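Local coordinates for phosphatidylglycerophosphatase and protein-tyrosine phosphatase 1 (Mus musculus, PDB 3RGO) that dephosphorylates phosphatidylglycerophosphate to phosphatidylglycerol, an essential step in mitochondrial cardiolipin synthesis, at residues F81-Q86 / I112-W117; V92-K97 / T105-Y110; R21-D26 / K49-A54; T34-Y39 / R100-T105. All coordinates share one frame; numbering follows the deposited sequence.

Interaction 1 (F81-Q86 / I112-W117)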
# COMPACT_ATOMS: atom_id res chain seq x y z
N PHE A 81 2.13 2.15 9.13
CA PHE A 81 2.37 0.71 9.10
C PHE A 81 3.58 0.39 8.24
O PHE A 81 4.45 -0.38 8.64
CB PHE A 81 1.13 -0.01 8.56
CG PHE A 81 1.21 -1.52 8.62
CD1 PHE A 81 0.94 -2.20 9.80
CD2 PHE A 81 1.52 -2.26 7.48
CE1 PHE A 81 1.00 -3.59 9.84
CE2 PHE A 81 1.57 -3.64 7.51
CZ PHE A 81 1.31 -4.31 8.70
N ALA A 82 3.65 1.00 7.06
CA ALA A 82 4.80 0.82 6.18
C ALA A 82 6.08 1.31 6.84
O ALA A 82 7.13 0.69 6.73
CB ALA A 82 4.57 1.54 4.85
N LEU A 83 5.99 2.44 7.54
CA LEU A 83 7.15 3.04 8.18
C LEU A 83 7.63 2.20 9.36
O LEU A 83 8.82 2.13 9.64
CB LEU A 83 6.85 4.47 8.63
CG LEU A 83 6.55 5.47 7.50
CD1 LEU A 83 6.19 6.84 8.05
CD2 LEU A 83 7.73 5.57 6.55
N LYS A 84 6.67 1.58 10.04
CA LYS A 84 6.98 0.62 11.09
C LYS A 84 7.94 -0.44 10.56
O LYS A 84 8.96 -0.73 11.19
CB LYS A 84 5.69 -0.06 11.58
CG LYS A 84 5.90 -1.27 12.46
CD LYS A 84 4.57 -1.97 12.74
CE LYS A 84 4.74 -3.19 13.63
NZ LYS A 84 3.42 -3.78 13.98
N TYR A 85 7.63 -0.99 9.40
CA TYR A 85 8.49 -2.03 8.82
C TYR A 85 9.76 -1.49 8.16
O TYR A 85 10.78 -2.17 8.13
CB TYR A 85 7.68 -2.96 7.90
CG TYR A 85 6.88 -3.95 8.72
CD1 TYR A 85 7.49 -5.06 9.29
CD2 TYR A 85 5.53 -3.73 8.97
CE1 TYR A 85 6.77 -5.94 10.07
CE2 TYR A 85 4.80 -4.61 9.75
CZ TYR A 85 5.43 -5.71 10.30
OH TYR A 85 4.71 -6.60 11.07
N GLN A 86 9.70 -0.26 7.65
CA GLN A 86 10.91 0.39 7.15
C GLN A 86 11.97 0.50 8.24
O GLN A 86 13.16 0.30 7.99
CB GLN A 86 10.61 1.78 6.59
CG GLN A 86 11.86 2.51 6.11
CD GLN A 86 11.60 3.96 5.75
OE1 GLN A 86 11.11 4.26 4.65
NE2 GLN A 86 11.93 4.87 6.65
N ILE A 112 4.56 10.11 -0.91
CA ILE A 112 4.37 11.52 -0.61
C ILE A 112 4.98 11.87 0.74
O ILE A 112 5.73 12.83 0.86
CB ILE A 112 2.88 11.91 -0.62
CG1 ILE A 112 2.34 11.88 -2.05
CG2 ILE A 112 2.67 13.28 0.01
CD1 ILE A 112 0.83 12.04 -2.16
N GLN A 113 4.67 11.06 1.75
CA GLN A 113 5.15 11.32 3.09
C GLN A 113 6.66 11.11 3.19
O GLN A 113 7.37 11.95 3.73
CB GLN A 113 4.42 10.45 4.11
CG GLN A 113 5.06 10.50 5.50
CD GLN A 113 4.09 10.15 6.60
OE1 GLN A 113 2.88 10.17 6.40
NE2 GLN A 113 4.62 9.83 7.77
N VAL A 114 7.13 9.99 2.66
CA VAL A 114 8.55 9.65 2.73
C VAL A 114 9.44 10.68 2.03
O VAL A 114 10.51 11.03 2.54
CB VAL A 114 8.82 8.25 2.14
CG1 VAL A 114 10.32 8.00 1.98
CG2 VAL A 114 8.19 7.17 3.01
N HIS A 115 8.99 11.18 0.88
CA HIS A 115 9.84 12.06 0.08
C HIS A 115 9.43 13.53 0.11
O HIS A 115 10.10 14.38 -0.49
CB HIS A 115 9.90 11.57 -1.36
CG HIS A 115 10.45 10.19 -1.51
ND1 HIS A 115 11.80 9.91 -1.35
CD2 HIS A 115 9.86 9.01 -1.80
CE1 HIS A 115 12.00 8.62 -1.55
NE2 HIS A 115 10.84 8.05 -1.82
N ASN A 116 8.35 13.84 0.81
CA ASN A 116 7.74 15.15 0.67
C ASN A 116 7.56 15.48 -0.81
O ASN A 116 7.96 16.56 -1.26
CB ASN A 116 8.60 16.22 1.37
CG ASN A 116 7.97 17.59 1.32
OD1 ASN A 116 6.74 17.72 1.37
ND2 ASN A 116 8.80 18.62 1.21
N TRP A 117 6.99 14.55 -1.56
CA TRP A 117 6.71 14.73 -2.99
C TRP A 117 5.27 15.17 -3.23
O TRP A 117 4.39 14.97 -2.40
CB TRP A 117 6.94 13.42 -3.76
CG TRP A 117 8.37 13.07 -4.06
CD1 TRP A 117 9.48 13.86 -3.85
CD2 TRP A 117 8.84 11.85 -4.63
NE1 TRP A 117 10.61 13.19 -4.26
CE2 TRP A 117 10.25 11.96 -4.73
CE3 TRP A 117 8.22 10.67 -5.05
CZ2 TRP A 117 11.04 10.93 -5.25
CZ3 TRP A 117 9.01 9.65 -5.56
CH2 TRP A 117 10.40 9.79 -5.66
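Leu83 of helix 72-88 and Val114 near the end of helix 102-115 mark the closest backbone approach of 81-86 to 112-117, with CA atoms 8.7 Å apart, a spacing bridged by side chains alone. Both residues turn toward the other helix. Leu83 holds CG beside its backbone N and anti to the carbonyl carbon (chi1 -65°), which carries the two methyls into the interface, where they part company. CD2 lies 3.9 Å from CG2 of Val114, the two side chains passing antiparallel, side by side, while CD1 rests against the carboxamide end of Gln113, a polar group lying against a methyl. Gln86, one turn along, brings the end of its chain loosely up to CG2 of the same valine. Val114 thus works in two directions: as CG2 faces Leu83, CG1 sits 3.8 Å above the centre of the His115 ring. The opposite face of that imidazole is taken by Trp117 CZ2, toward its rim. The helix ends here: Asn116 has positive phi, and Trp117 N reaches back to Ile112 O at 3.2 Å, the six-to-one bond of a Schellman motif. The example is one of modest helix-to-helix packing at the surface, away from the active site, joining two helices that lie on one face of the central sheet in the alpha/beta fold of dual-specificity phosphatases.

Interaction 2 (V92-K97 / T105-Y110). With SO4 (sulfate ion), chain B.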
# COMPACT_ATOMS: atom_id res chain seq x y z
N VAL A 92 6.90 -4.57 3.07
CA VAL A 92 5.45 -4.63 3.14
C VAL A 92 4.87 -4.76 1.74
O VAL A 92 5.24 -4.00 0.84
CB VAL A 92 4.86 -3.37 3.82
CG1 VAL A 92 3.34 -3.36 3.72
CG2 VAL A 92 5.31 -3.29 5.27
N TYR A 93 3.98 -5.73 1.57
CA TYR A 93 3.28 -5.94 0.31
C TYR A 93 1.94 -5.23 0.37
O TYR A 93 1.14 -5.47 1.29
CB TYR A 93 3.09 -7.44 0.08
CG TYR A 93 2.63 -7.84 -1.31
CD1 TYR A 93 1.28 -7.79 -1.66
CD2 TYR A 93 3.53 -8.32 -2.25
CE1 TYR A 93 0.86 -8.18 -2.92
CE2 TYR A 93 3.12 -8.72 -3.52
CZ TYR A 93 1.78 -8.65 -3.84
OH TYR A 93 1.36 -9.04 -5.10
N VAL A 94 1.69 -4.35 -0.59
CA VAL A 94 0.48 -3.55 -0.62
C VAL A 94 -0.38 -3.98 -1.79
O VAL A 94 0.08 -3.99 -2.94
CB VAL A 94 0.83 -2.04 -0.77
CG1 VAL A 94 -0.43 -1.18 -0.73
CG2 VAL A 94 1.79 -1.61 0.32
N HIS A 95 -1.63 -4.33 -1.52
CA HIS A 95 -2.51 -4.81 -2.58
C HIS A 95 -3.98 -4.50 -2.37
O HIS A 95 -4.44 -4.28 -1.25
CB HIS A 95 -2.36 -6.32 -2.76
CG HIS A 95 -3.03 -7.12 -1.68
ND1 HIS A 95 -4.33 -7.56 -1.78
CD2 HIS A 95 -2.59 -7.53 -0.47
CE1 HIS A 95 -4.66 -8.22 -0.68
NE2 HIS A 95 -3.62 -8.22 0.13
N CYS A 96 -4.71 -4.51 -3.47
CA CYS A 96 -6.14 -4.66 -3.44
C CYS A 96 -6.42 -5.85 -4.35
O CYS A 96 -6.16 -7.00 -3.97
CB CYS A 96 -6.83 -3.39 -3.94
SG CYS A 96 -8.63 -3.42 -3.75
N LYS A 97 -6.89 -5.59 -5.56
CA LYS A 97 -7.14 -6.65 -6.53
C LYS A 97 -6.07 -6.72 -7.60
O LYS A 97 -5.29 -7.67 -7.66
CB LYS A 97 -8.51 -6.47 -7.20
CG LYS A 97 -9.71 -6.71 -6.29
CD LYS A 97 -11.01 -6.66 -7.08
CE LYS A 97 -10.98 -7.66 -8.23
NZ LYS A 97 -12.21 -7.59 -9.08
N THR A 105 -2.82 4.03 -4.97
CA THR A 105 -3.08 5.25 -4.22
C THR A 105 -2.45 5.19 -2.82
O THR A 105 -1.88 6.18 -2.34
CB THR A 105 -4.59 5.51 -4.12
OG1 THR A 105 -5.12 5.68 -5.44
CG2 THR A 105 -4.87 6.76 -3.29
N MET A 106 -2.55 4.03 -2.19
CA MET A 106 -1.94 3.81 -0.87
C MET A 106 -0.43 3.99 -0.94
O MET A 106 0.17 4.66 -0.09
CB MET A 106 -2.28 2.40 -0.36
CG MET A 106 -1.69 2.07 1.02
SD MET A 106 -2.48 2.98 2.39
CE MET A 106 -4.20 2.52 2.14
N VAL A 107 0.18 3.38 -1.95
CA VAL A 107 1.62 3.51 -2.15
C VAL A 107 1.99 4.97 -2.46
O VAL A 107 3.03 5.45 -2.01
CB VAL A 107 2.15 2.57 -3.27
CG1 VAL A 107 3.61 2.86 -3.57
CG2 VAL A 107 1.97 1.09 -2.87
N ALA A 108 1.13 5.66 -3.21
CA ALA A 108 1.33 7.08 -3.48
C ALA A 108 1.42 7.89 -2.20
O ALA A 108 2.28 8.76 -2.07
CB ALA A 108 0.20 7.63 -4.38
N ALA A 109 0.55 7.60 -1.24
CA ALA A 109 0.54 8.33 0.01
C ALA A 109 1.85 8.10 0.77
O ALA A 109 2.45 9.03 1.29
CB ALA A 109 -0.66 7.94 0.86
N TYR A 110 2.27 6.84 0.82
CA TYR A 110 3.56 6.47 1.40
C TYR A 110 4.70 7.30 0.81
O TYR A 110 5.47 7.91 1.56
CB TYR A 110 3.82 4.97 1.18
CG TYR A 110 5.25 4.54 1.35
CD1 TYR A 110 5.79 4.31 2.61
CD2 TYR A 110 6.07 4.33 0.24
CE1 TYR A 110 7.11 3.91 2.76
CE2 TYR A 110 7.38 3.93 0.38
CZ TYR A 110 7.90 3.72 1.64
OH TYR A 110 9.21 3.32 1.78
S SO4 B . -6.74 -2.02 -7.36
O1 SO4 B . -7.78 -0.99 -7.35
O2 SO4 B . -6.07 -2.05 -8.65
O3 SO4 B . -5.77 -1.73 -6.30
O4 SO4 B . -7.35 -3.33 -7.12
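Flat groups flank rather than form the contact that Val94 makes with Met106 and Val107: the Tyr110 ring has Val107 O in its plane at one edge, and the His95 side chain leaves the strand away from the helix. His95 ND1 donates to Cys96 O at 2.9 Å in an almost straight bond (175°), with the acceptor in the ring plane, and NE2 is hydrogen-bonded to Thr34 OG1; with both nitrogens engaged, the rotation of the ring is fixed. In the core, Val94 places CG1 anti to its backbone N (chi1 -177°), and this methyl reaches both Met106 CG and Val107 CG2, each at 3.9 Å. Met106 crosses the valine at about a right angle, then bends at chi2 and chi3 so that its sulfur end leads off, whereas Val107 lies slantwise against Val94. The chain here is the strand, P-loop and helix unit of the protein-tyrosine phosphatases: 91-95 runs into the signature HCX5R loop, and 102-115 emerges from it. Cys96, predicted to form the phosphocysteine intermediate, stands at the strand end beside a bound sulfate, SG 3.6 Å from O4 of the ion. Lys97 N donates to that same O4 at 2.8 Å, with an N-H...O angle of 151°. A further backbone donor to the ion comes from Ala98 N.

Interaction 3 (R21-D26 / K49-A54)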
# COMPACT_ATOMS: atom_id res chain seq x y z
N ARG A 21 5.54 -18.16 0.39
CA ARG A 21 6.92 -18.56 0.62
C ARG A 21 7.91 -17.62 -0.06
O ARG A 21 8.86 -17.13 0.56
CB ARG A 21 7.14 -20.00 0.15
CG ARG A 21 8.57 -20.49 0.29
CD ARG A 21 8.70 -21.95 -0.14
NE ARG A 21 10.06 -22.44 0.02
CZ ARG A 21 11.03 -22.29 -0.87
NH1 ARG A 21 10.79 -21.64 -2.01
NH2 ARG A 21 12.25 -22.77 -0.64
N ARG A 22 7.69 -17.38 -1.35
CA ARG A 22 8.55 -16.49 -2.12
C ARG A 22 8.56 -15.07 -1.57
O ARG A 22 9.61 -14.43 -1.47
CB ARG A 22 8.11 -16.48 -3.59
CG ARG A 22 8.63 -15.30 -4.39
CD ARG A 22 9.71 -15.73 -5.37
NE ARG A 22 10.06 -14.65 -6.29
CZ ARG A 22 10.81 -14.80 -7.38
NH1 ARG A 22 11.30 -16.00 -7.69
NH2 ARG A 22 11.07 -13.76 -8.16
N LEU A 23 7.38 -14.56 -1.23
CA LEU A 23 7.26 -13.20 -0.74
C LEU A 23 8.04 -12.97 0.56
O LEU A 23 8.70 -11.95 0.72
CB LEU A 23 5.79 -12.83 -0.53
CG LEU A 23 4.99 -12.64 -1.82
CD1 LEU A 23 3.51 -12.40 -1.52
CD2 LEU A 23 5.57 -11.50 -2.64
N VAL A 24 7.95 -13.94 1.47
CA VAL A 24 8.57 -13.81 2.78
C VAL A 24 10.09 -14.03 2.73
O VAL A 24 10.85 -13.25 3.30
CB VAL A 24 7.95 -14.80 3.79
CG1 VAL A 24 8.74 -14.81 5.09
CG2 VAL A 24 6.49 -14.44 4.04
N LEU A 25 10.51 -15.09 2.06
CA LEU A 25 11.93 -15.44 1.99
C LEU A 25 12.71 -14.55 1.02
O LEU A 25 13.79 -14.06 1.35
CB LEU A 25 12.10 -16.91 1.61
CG LEU A 25 11.44 -17.91 2.56
CD1 LEU A 25 11.46 -19.31 1.96
CD2 LEU A 25 12.11 -17.89 3.92
N ASP A 26 12.15 -14.34 -0.17
CA ASP A 26 12.86 -13.61 -1.22
C ASP A 26 12.70 -12.09 -1.14
O ASP A 26 13.65 -11.35 -1.41
CB ASP A 26 12.44 -14.12 -2.60
CG ASP A 26 12.82 -15.57 -2.83
OD1 ASP A 26 13.56 -16.13 -1.99
OD2 ASP A 26 12.38 -16.15 -3.84
N LYS A 49 -4.54 -15.29 9.83
CA LYS A 49 -3.80 -16.28 10.59
C LYS A 49 -2.75 -16.99 9.74
O LYS A 49 -1.65 -17.27 10.21
CB LYS A 49 -4.75 -17.30 11.23
CG LYS A 49 -6.05 -17.49 10.47
CD LYS A 49 -6.26 -18.95 10.06
CE LYS A 49 -7.56 -19.11 9.28
NZ LYS A 49 -7.73 -20.50 8.77
N GLU A 50 -3.08 -17.27 8.48
CA GLU A 50 -2.12 -17.88 7.57
C GLU A 50 -0.95 -16.92 7.31
O GLU A 50 0.16 -17.34 6.99
CB GLU A 50 -2.79 -18.30 6.26
CG GLU A 50 -3.72 -19.50 6.41
CD GLU A 50 -4.45 -19.85 5.13
OE1 GLU A 50 -5.06 -18.95 4.52
OE2 GLU A 50 -4.42 -21.04 4.74
N TRP A 51 -1.20 -15.62 7.47
CA TRP A 51 -0.12 -14.65 7.40
C TRP A 51 0.75 -14.71 8.66
O TRP A 51 1.98 -14.71 8.57
CB TRP A 51 -0.67 -13.23 7.20
CG TRP A 51 -1.07 -12.91 5.78
CD1 TRP A 51 -2.32 -12.55 5.34
CD2 TRP A 51 -0.22 -12.90 4.63
NE1 TRP A 51 -2.29 -12.31 3.99
CE2 TRP A 51 -1.02 -12.52 3.53
CE3 TRP A 51 1.13 -13.17 4.42
CZ2 TRP A 51 -0.51 -12.41 2.24
CZ3 TRP A 51 1.64 -13.06 3.14
CH2 TRP A 51 0.82 -12.68 2.06
N LYS A 52 0.10 -14.75 9.82
CA LYS A 52 0.83 -14.86 11.09
C LYS A 52 1.79 -16.05 11.05
O LYS A 52 2.96 -15.92 11.42
CB LYS A 52 -0.14 -15.03 12.26
CG LYS A 52 -0.98 -13.81 12.58
CD LYS A 52 -1.68 -13.97 13.92
CE LYS A 52 -2.43 -15.29 14.00
NZ LYS A 52 -3.05 -15.51 15.34
N LYS A 53 1.28 -17.20 10.62
CA LYS A 53 2.08 -18.42 10.50
C LYS A 53 3.38 -18.17 9.75
O LYS A 53 4.44 -18.68 10.13
CB LYS A 53 1.28 -19.52 9.81
CG LYS A 53 0.43 -20.39 10.74
CD LYS A 53 -0.65 -19.57 11.44
CE LYS A 53 -1.66 -20.47 12.13
NZ LYS A 53 -2.77 -19.69 12.75
N ALA A 54 3.29 -17.40 8.67
CA ALA A 54 4.46 -17.09 7.86
C ALA A 54 5.25 -15.92 8.44
O ALA A 54 6.24 -15.48 7.86
CB ALA A 54 4.05 -16.79 6.42
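Trp51 and Ala54 are the residues of 49-54 that meet Leu23 and Val24 of helix 20-26, and the setting is a beta-alpha-beta crossover: helix 48-53 connects the neighbouring parallel strands 29-35 and 57-61, and the helix preceding strand 29-35 packs beside it. Glu50, near the start of the segment, has OE1 hydrogen-bonded to Thr47 N, just ahead of the helix. Trp51 follows with its indole reaching in toward the other helix; its far corner, CH2, meets Leu23 CD1 at 4.5 Å, the methyl lying at the ring edge near its plane. The same indole also touches Val32 of the strand and Val56, so helix 20-26 meets a ring already packed against the sheet. Three residues on, where the helix has given way to a turn, Ala54 points its methyl at Val24. A weak 3.0 Å bond from Ala54 N to Trp51 O closes this turn. Val24, whose CG1 is anti to the backbone N (chi1 172°), spreads its two branches over the alanine. They divide the work: CG2 lies 4.1 Å from Ala54 CB, and CG1 rests 3.8 Å from Ala54 O.

Interaction 4 (T34-Y39 / R100-T105). With SO4 (sulfate ion), chain B; SO4 (sulfate ion), chain C.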
# COMPACT_ATOMS: atom_id res chain seq x y z
N THR A 34 -3.81 -4.98 3.20
CA THR A 34 -4.88 -5.54 2.38
C THR A 34 -6.04 -4.57 2.29
O THR A 34 -6.64 -4.21 3.30
CB THR A 34 -5.37 -6.88 2.94
OG1 THR A 34 -4.29 -7.82 2.93
CG2 THR A 34 -6.53 -7.42 2.11
N MET A 35 -6.36 -4.15 1.08
CA MET A 35 -7.43 -3.19 0.88
C MET A 35 -8.65 -3.87 0.28
O MET A 35 -8.54 -4.71 -0.61
CB MET A 35 -6.96 -2.04 -0.01
CG MET A 35 -5.93 -1.15 0.67
SD MET A 35 -5.01 -0.13 -0.48
CE MET A 35 -3.69 -1.26 -0.88
N ASN A 36 -9.82 -3.50 0.80
CA ASN A 36 -11.10 -4.00 0.31
C ASN A 36 -11.16 -5.52 0.14
O ASN A 36 -11.67 -6.01 -0.86
CB ASN A 36 -11.48 -3.32 -1.00
CG ASN A 36 -11.91 -1.88 -0.81
OD1 ASN A 36 -12.36 -1.22 -1.75
ND2 ASN A 36 -11.79 -1.38 0.41
N GLU A 37 -10.63 -6.25 1.12
CA GLU A 37 -10.73 -7.70 1.12
C GLU A 37 -12.15 -8.14 0.79
O GLU A 37 -13.09 -7.86 1.54
CB GLU A 37 -10.30 -8.27 2.48
CG GLU A 37 -10.50 -9.76 2.62
CD GLU A 37 -10.16 -10.26 4.01
OE1 GLU A 37 -11.06 -10.29 4.87
OE2 GLU A 37 -8.99 -10.63 4.24
N GLU A 38 -12.31 -8.84 -0.33
CA GLU A 38 -13.63 -9.26 -0.79
C GLU A 38 -13.88 -10.74 -0.51
O GLU A 38 -13.00 -11.57 -0.70
CB GLU A 38 -13.80 -8.96 -2.28
CG GLU A 38 -13.75 -7.47 -2.61
CD GLU A 38 -12.99 -7.18 -3.89
OE1 GLU A 38 -13.18 -7.92 -4.88
OE2 GLU A 38 -12.20 -6.21 -3.90
N TYR A 39 -15.10 -11.04 -0.07
CA TYR A 39 -15.47 -12.40 0.32
C TYR A 39 -15.46 -13.35 -0.86
O TYR A 39 -15.34 -14.57 -0.69
CB TYR A 39 -16.85 -12.40 0.97
CG TYR A 39 -17.03 -11.33 2.03
CD1 TYR A 39 -16.65 -11.55 3.34
CD2 TYR A 39 -17.59 -10.10 1.71
CE1 TYR A 39 -16.81 -10.58 4.31
CE2 TYR A 39 -17.76 -9.12 2.67
CZ TYR A 39 -17.37 -9.36 3.97
OH TYR A 39 -17.54 -8.39 4.93
N ARG A 100 -3.35 -1.69 -9.24
CA ARG A 100 -3.28 -0.61 -10.23
C ARG A 100 -3.85 0.73 -9.77
O ARG A 100 -3.50 1.78 -10.32
CB ARG A 100 -3.98 -1.04 -11.52
CG ARG A 100 -3.07 -1.70 -12.55
CD ARG A 100 -2.35 -2.90 -11.98
NE ARG A 100 -1.07 -3.15 -12.64
CZ ARG A 100 -0.88 -4.06 -13.59
NH1 ARG A 100 -1.89 -4.83 -13.99
NH2 ARG A 100 0.32 -4.21 -14.13
N SER A 101 -4.75 0.71 -8.78
CA SER A 101 -5.55 1.90 -8.48
C SER A 101 -5.66 2.21 -6.99
O SER A 101 -5.03 3.14 -6.49
CB SER A 101 -6.94 1.76 -9.11
OG SER A 101 -7.73 2.92 -8.90
N ARG A 102 -6.49 1.45 -6.29
CA ARG A 102 -6.68 1.64 -4.86
C ARG A 102 -5.37 1.38 -4.13
O ARG A 102 -4.96 2.14 -3.25
CB ARG A 102 -7.78 0.71 -4.34
CG ARG A 102 -9.15 1.05 -4.90
CD ARG A 102 -10.10 -0.13 -4.83
NE ARG A 102 -11.36 0.18 -5.49
CZ ARG A 102 -11.57 0.06 -6.80
NH1 ARG A 102 -10.60 -0.37 -7.59
NH2 ARG A 102 -12.75 0.37 -7.32
N SER A 103 -4.69 0.31 -4.53
CA SER A 103 -3.43 -0.05 -3.91
C SER A 103 -2.32 0.91 -4.35
O SER A 103 -1.43 1.25 -3.56
CB SER A 103 -3.08 -1.51 -4.23
OG SER A 103 -3.12 -1.76 -5.62
N ALA A 104 -2.39 1.35 -5.60
CA ALA A 104 -1.47 2.36 -6.11
C ALA A 104 -1.59 3.67 -5.32
O ALA A 104 -0.61 4.34 -5.04
CB ALA A 104 -1.72 2.61 -7.59
N THR A 105 -2.82 4.03 -4.97
CA THR A 105 -3.08 5.25 -4.22
C THR A 105 -2.45 5.19 -2.82
O THR A 105 -1.88 6.18 -2.34
CB THR A 105 -4.59 5.51 -4.12
OG1 THR A 105 -5.12 5.68 -5.44
CG2 THR A 105 -4.87 6.76 -3.29
S SO4 B . -6.74 -2.02 -7.36
O1 SO4 B . -7.78 -0.99 -7.35
O2 SO4 B . -6.07 -2.05 -8.65
O3 SO4 B . -5.77 -1.73 -6.30
O4 SO4 B . -7.35 -3.33 -7.12
S SO4 C . -14.48 1.76 -4.06
O1 SO4 C . -14.17 2.64 -2.93
O2 SO4 C . -14.01 2.39 -5.30
O3 SO4 C . -13.80 0.48 -3.87
O4 SO4 C . -15.92 1.55 -4.14
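Sulfate oxygen O3, beside the place where Ser103 meets Met35, is gripped twice by the serine: Ser103 OG donates to it at 2.7 Å and Ser103 N at 2.9 Å. This is the HCX5R P-loop of the phosphatase family, whose backbone amides converge on an anion that probably mimics the substrate phosphate. Ser103 OG sits between backbone N and carbonyl carbon (chi1 53°), which lets hydroxyl and amide share one target. Arg102 repeats the pattern on O1 of that ion, with its N at 3.0 Å and its NH1 at 2.9 Å, the oxygen lying at the guanidinium edge. The other edge turns to a second sulfate, where NE donates to O3 at 2.9 Å and NH2 to O2; Thr63, Met66 and Gly68 complete that site. A leucine in place of Arg102 would probably leave both anions short of a positive charge and of side-chain donors. Asn36 lies transverse to the arginine chain, its amide plane 53° from the guanidinium plane. Met35 runs from the end of strand 29-35 to the first turn of the helix, with SD 3.6 Å from Arg102 O. Its methyl is packed tightly, CE lying 3.3 Å from Ser103 CA.

How the interactions relate
Helix 102-115 carries three contacts: interaction 4 at its first turn, interaction 2 in its middle and interaction 1 at its far end. The centres of 2 and 4 are about 8 Å apart; both contacts meet the same sulfate and reach neighbouring parallel strands, 91-95 and 29-35. Interaction 2 nests within the loop of interaction 1, centres about 11 Å apart. Interactions 3 and 4 alternate along the chain, strand 29-35 lying between helices 20-26 and 48-53. Interaction 3 touches interaction 2 (centres about 18 Å apart) where Tyr93 packs on Leu23, on the sheet face away from helix 102-115. The anion-binding loop sits at the C-terminal end of the central strand, and helix 102-115 links it to surface interaction 1.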